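Local coordinates for protein BpsB (PgaB), Poly-beta-1,6-N-acetyl-D-glucosamine N-deacetylase (Bordetella bronchiseptica RB50, PDB 5BU6) that removes acetyl groups from the N-acetylglucosamine units of the biofilm polysaccharide poly-beta-1,6-N-acetyl-D-glucosamine, probably as a metal-dependent family 4 carbohydrate esterase, at residues A[59-62]-A[63-67]; A[114-117]-A[118-121]. The protein carries 5 engineered substitutions. All coordinates share one frame; numbering follows the deposited sequence.

Contact 1 of 2, residues A[59-62]-A[63-67]; sequences SMQQ and IIDSR. With EDO (1,2-ethanediol), chain J.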
loop_
_atom_site.group_PDB
_atom_site.type_symbol
_atom_site.label_atom_id
_atom_site.label_comp_id
_atom_site.label_asym_id
_atom_site.label_seq_id
_atom_site.Cartn_x
_atom_site.Cartn_y
_atom_site.Cartn_z
ATOM N N SER A 59 -13.319 1.994 -7.397
ATOM C CA SER A 59 -12.148 2.859 -7.194
ATOM C C SER A 59 -12.194 3.493 -5.808
ATOM O O SER A 59 -13.229 3.492 -5.149
ATOM C CB SER A 59 -12.109 3.965 -8.234
ATOM O OG SER A 59 -13.311 4.734 -8.123
ATOM N N MET A 60 -11.087 4.097 -5.387
ATOM C CA MET A 60 -11.099 4.880 -4.151
ATOM C C MET A 60 -12.037 6.086 -4.249
ATOM O O MET A 60 -12.658 6.490 -3.263
ATOM C CB MET A 60 -9.688 5.360 -3.799
ATOM C CG MET A 60 -9.624 6.022 -2.421
ATOM S SD MET A 60 -8.780 4.978 -1.229
ATOM C CE MET A 60 -7.151 4.890 -1.970
ATOM N N GLN A 61 -12.125 6.677 -5.437
ATOM C CA GLN A 61 -13.056 7.782 -5.636
ATOM C C GLN A 61 -14.502 7.335 -5.358
ATOM O O GLN A 61 -15.325 8.091 -4.816
ATOM C CB GLN A 61 -12.941 8.338 -7.050
ATOM C CG GLN A 61 -13.805 9.570 -7.261
ATOM C CD GLN A 61 -13.354 10.733 -6.382
ATOM O OE1 GLN A 61 -12.182 11.100 -6.386
ATOM N NE2 GLN A 61 -14.282 11.302 -5.615
ATOM N N GLN A 62 -14.824 6.109 -5.763
ATOM C CA GLN A 62 -16.154 5.567 -5.508
ATOM C C GLN A 62 -16.398 5.381 -4.014
ATOM O O GLN A 62 -17.505 5.655 -3.521
ATOM C CB GLN A 62 -16.344 4.243 -6.241
ATOM C CG GLN A 62 -16.755 4.408 -7.698
ATOM C CD GLN A 62 -16.845 3.071 -8.405
ATOM O OE1 GLN A 62 -15.830 2.436 -8.676
ATOM N NE2 GLN A 62 -18.056 2.624 -8.668
ATOM N N ILE A 63 -15.374 4.944 -3.284
ATOM C CA ILE A 63 -15.519 4.805 -1.832
ATOM C C ILE A 63 -15.821 6.169 -1.205
ATOM O O ILE A 63 -16.745 6.311 -0.414
ATOM C CB ILE A 63 -14.264 4.222 -1.174
ATOM C CG1 ILE A 63 -14.113 2.745 -1.541
ATOM C CG2 ILE A 63 -14.332 4.393 0.349
ATOM C CD1 ILE A 63 -12.688 2.183 -1.323
ATOM N N ILE A 64 -15.020 7.160 -1.565
ATOM C CA ILE A 64 -15.177 8.506 -1.031
ATOM C C ILE A 64 -16.572 9.051 -1.327
ATOM O O ILE A 64 -17.225 9.604 -0.457
ATOM C CB ILE A 64 -14.106 9.431 -1.608
ATOM C CG1 ILE A 64 -12.717 8.933 -1.192
ATOM C CG2 ILE A 64 -14.308 10.834 -1.149
ATOM C CD1 ILE A 64 -11.587 9.542 -1.993
ATOM N N ASP A 65 -17.040 8.832 -2.552
ATOM C CA ASP A 65 -18.367 9.290 -2.978
ATOM C C ASP A 65 -19.494 8.586 -2.231
ATOM O O ASP A 65 -20.520 9.198 -1.945
ATOM C CB ASP A 65 -18.552 9.081 -4.492
ATOM C CG ASP A 65 -17.693 10.027 -5.340
ATOM O OD1 ASP A 65 -17.062 10.950 -4.786
ATOM O OD2 ASP A 65 -17.659 9.849 -6.576
ATOM N N SER A 66 -19.322 7.304 -1.910
ATOM C CA SER A 66 -20.393 6.595 -1.202
ATOM C C SER A 66 -20.498 7.104 0.225
ATOM O O SER A 66 -21.596 7.226 0.772
ATOM C CB SER A 66 -20.160 5.079 -1.211
ATOM O OG SER A 66 -18.989 4.725 -0.488
ATOM N N ARG A 67 -19.353 7.418 0.821
ATOM C CA ARG A 67 -19.328 7.912 2.200
ATOM C C ARG A 67 -19.957 9.301 2.274
ATOM O O ARG A 67 -20.690 9.611 3.226
ATOM C CB ARG A 67 -17.895 7.927 2.747
ATOM C CG ARG A 67 -17.317 6.528 3.063
ATOM C CD ARG A 67 -18.071 5.894 4.216
ATOM N NE ARG A 67 -17.624 4.541 4.546
ATOM C CZ ARG A 67 -16.869 4.236 5.601
ATOM N NH1 ARG A 67 -16.456 5.188 6.428
ATOM N NH2 ARG A 67 -16.523 2.973 5.830
HETATM C C1 EDO J . -9.031 6.382 -9.732
HETATM O O1 EDO J . -9.307 4.990 -9.922
HETATM C C2 EDO J . -10.125 7.007 -8.863
HETATM O O2 EDO J . -9.987 6.640 -7.479
#
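Q61 NE2 donates to D65 OD1 at 2.9 Å, one helical turn on. The carboxylate oxygen lies close to the Q61 amide plane, whereas NE2 comes in from above the carboxylate, 40° out of its plane. The two flat groups stand 50° apart. The Q61 chain leaves the backbone with CG trans to N and folds at chi2, bringing the amide back over the next turn. Its other end, OE1, accepts from R216 NH1, and the amide thereby links the carboxylate to a nearby loop.

At the N-terminus of the helix, S59 and Q62 exchange bonds. Q62 N donates to S59 OG at 3.1 Å, and S59 N returns a bond of 2.9 Å to Q62 OE1. Backbone i to i+4 bonds follow, with I64 N to M60 O the straightest (170°). Further along, S66 OG donates to I63 O at 2.7 Å, adding a second grip on a carbonyl that also receives R67 N. A 1,2-ethanediol, probably from the crystallisation liquor, takes the N-H of Q61 through O2 at 3.0 Å and is also hydrogen-bonded to E150 OE1.

The apolar side is thin within the turn itself: M60 CG meets I64 CD1 at 4.1 Å, and both side chains rest on I240 of strand 240-242, while I63 packs on F13 and I58. The reciprocal S59–Q62 bonding defines a capping box, here starting helix 60-67, the crossover helix of the beta-alpha-beta unit between parallel strands 56-57 and 77-83.

Contact 2 of 2, residues A[114-117]-A[118-121]; sequences DAPA and GTKI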
loop_
_atom_site.group_PDB
_atom_site.type_symbol
_atom_site.label_atom_id
_atom_site.label_comp_id
_atom_site.label_asym_id
_atom_site.label_seq_id
_atom_site.Cartn_x
_atom_site.Cartn_y
_atom_site.Cartn_z
ATOM N N ASP A 114 12.083 6.415 -6.670
ATOM C CA ASP A 114 12.901 7.599 -6.907
ATOM C C ASP A 114 14.380 7.414 -6.549
ATOM O O ASP A 114 15.074 8.383 -6.301
ATOM C CB ASP A 114 12.361 8.786 -6.113
ATOM C CG ASP A 114 12.808 10.096 -6.681
ATOM O OD1 ASP A 114 12.576 10.302 -7.891
ATOM O OD2 ASP A 114 13.410 10.885 -5.926
ATOM N N ALA A 115 14.856 6.176 -6.474
ATOM C CA ALA A 115 16.260 5.981 -6.131
ATOM C C ALA A 115 17.168 6.620 -7.177
ATOM O O ALA A 115 16.826 6.668 -8.361
ATOM C CB ALA A 115 16.580 4.480 -5.982
ATOM N N PRO A 116 18.328 7.112 -6.741
ATOM C CA PRO A 116 19.316 7.720 -7.645
ATOM C C PRO A 116 19.650 6.804 -8.821
ATOM O O PRO A 116 19.733 5.590 -8.622
ATOM C CB PRO A 116 20.544 7.909 -6.750
ATOM C CG PRO A 116 20.008 7.976 -5.369
ATOM C CD PRO A 116 18.801 7.083 -5.340
ATOM N N ALA A 117 19.844 7.363 -10.011
ATOM C CA ALA A 117 20.164 6.551 -11.194
ATOM C C ALA A 117 21.418 5.718 -10.970
ATOM O O ALA A 117 22.380 6.183 -10.358
ATOM C CB ALA A 117 20.344 7.433 -12.429
ATOM N N GLY A 118 21.390 4.481 -11.458
ATOM C CA GLY A 118 22.526 3.593 -11.341
ATOM C C GLY A 118 22.744 2.976 -9.969
ATOM O O GLY A 118 23.679 2.226 -9.800
ATOM N N THR A 119 21.909 3.277 -8.982
ATOM C CA THR A 119 22.130 2.685 -7.670
ATOM C C THR A 119 21.123 1.565 -7.378
ATOM O O THR A 119 20.023 1.540 -7.920
ATOM C CB THR A 119 22.068 3.738 -6.541
ATOM O OG1 THR A 119 20.710 4.159 -6.338
ATOM C CG2 THR A 119 22.960 4.954 -6.869
ATOM N N LYS A 120 21.529 0.635 -6.523
ATOM C CA LYS A 120 20.697 -0.488 -6.137
ATOM C C LYS A 120 19.846 -0.104 -4.944
ATOM O O LYS A 120 20.244 0.722 -4.133
ATOM C CB LYS A 120 21.561 -1.708 -5.802
ATOM C CG LYS A 120 21.925 -2.560 -7.011
ATOM C CD LYS A 120 22.905 -3.661 -6.637
ATOM C CE LYS A 120 22.914 -4.770 -7.672
ATOM N NZ LYS A 120 23.258 -4.258 -9.020
ATOM N N ILE A 121 18.669 -0.701 -4.851
ATOM C CA ILE A 121 17.767 -0.467 -3.732
ATOM C C ILE A 121 18.076 -1.500 -2.661
ATOM O O ILE A 121 18.044 -2.693 -2.939
ATOM C CB ILE A 121 16.282 -0.575 -4.152
ATOM C CG1 ILE A 121 15.823 0.682 -4.897
ATOM C CG2 ILE A 121 15.371 -0.838 -2.940
ATOM C CD1 ILE A 121 16.333 0.788 -6.316
#
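G118 and T119 fold back on P116 and A117 in a type II beta turn running from P116 to T119, within the loop that leads from helix 110-113 to strand 121-124. The backbone angles identify the type: A117 is extended, in the polyproline-like region, and G118 takes a positive phi of 76° with psi near zero. Such a phi at the second central position is one that glycine adopts readily.

T119 closes the turn twice over. Its backbone N donates to P116 O at 3.2 Å with an N-H...O angle of 155°, the usual i to i+3 bond. Its hydroxyl, OG1, adds a shorter bond of 2.9 Å to the same oxygen, and both donors approach from one face of the carbonyl plane, so a single acceptor is gripped by the backbone and the side chain of one residue. The torsion chi1 of 72° sets OG1 between the backbone N and the carbonyl carbon of T119, directed back at P116. There OG1 also lies 3.6 Å from P116 CD, while the methyl CG2 reaches P116 CB at 3.8 Å; the threonine side chain thus lies across the proline ring as well as binding its carbonyl.

K120 points away from the turn and its side chain touches E128 of strand 127-129. I121 is the buried residue of the group. It pairs through its backbone with V129, and its side chain packs on H131 and F134. H131 also touches A115, so the two apolar groups share a neighbour. Between them the end of the isoleucine chain carries the contact, I121 CD1 meeting the A115 methyl CB at 3.7 Å, with CG1 behind it at 4.0 Å.

Contact 1 and contact 2 lie on opposite sides of the chain's centre, their own centres 35 Å apart and their nearest atoms about 20 Å apart, and they share no element. Residues 59-67 form a partly buried helix that connects two strands of the parallel sheet; residues 114-121 form a surface loop, and of the six residues that touch in contact 2, three are exposed and one is buried. The chemistry follows: contact 1 has repeating backbone bonds supplemented by polar side chains, with its apolar face against neighbouring elements, whereas contact 2 concentrates two donors on one carbonyl oxygen. In contact 2 the A117 side chain lies about 10 Å from a bound nickel ion.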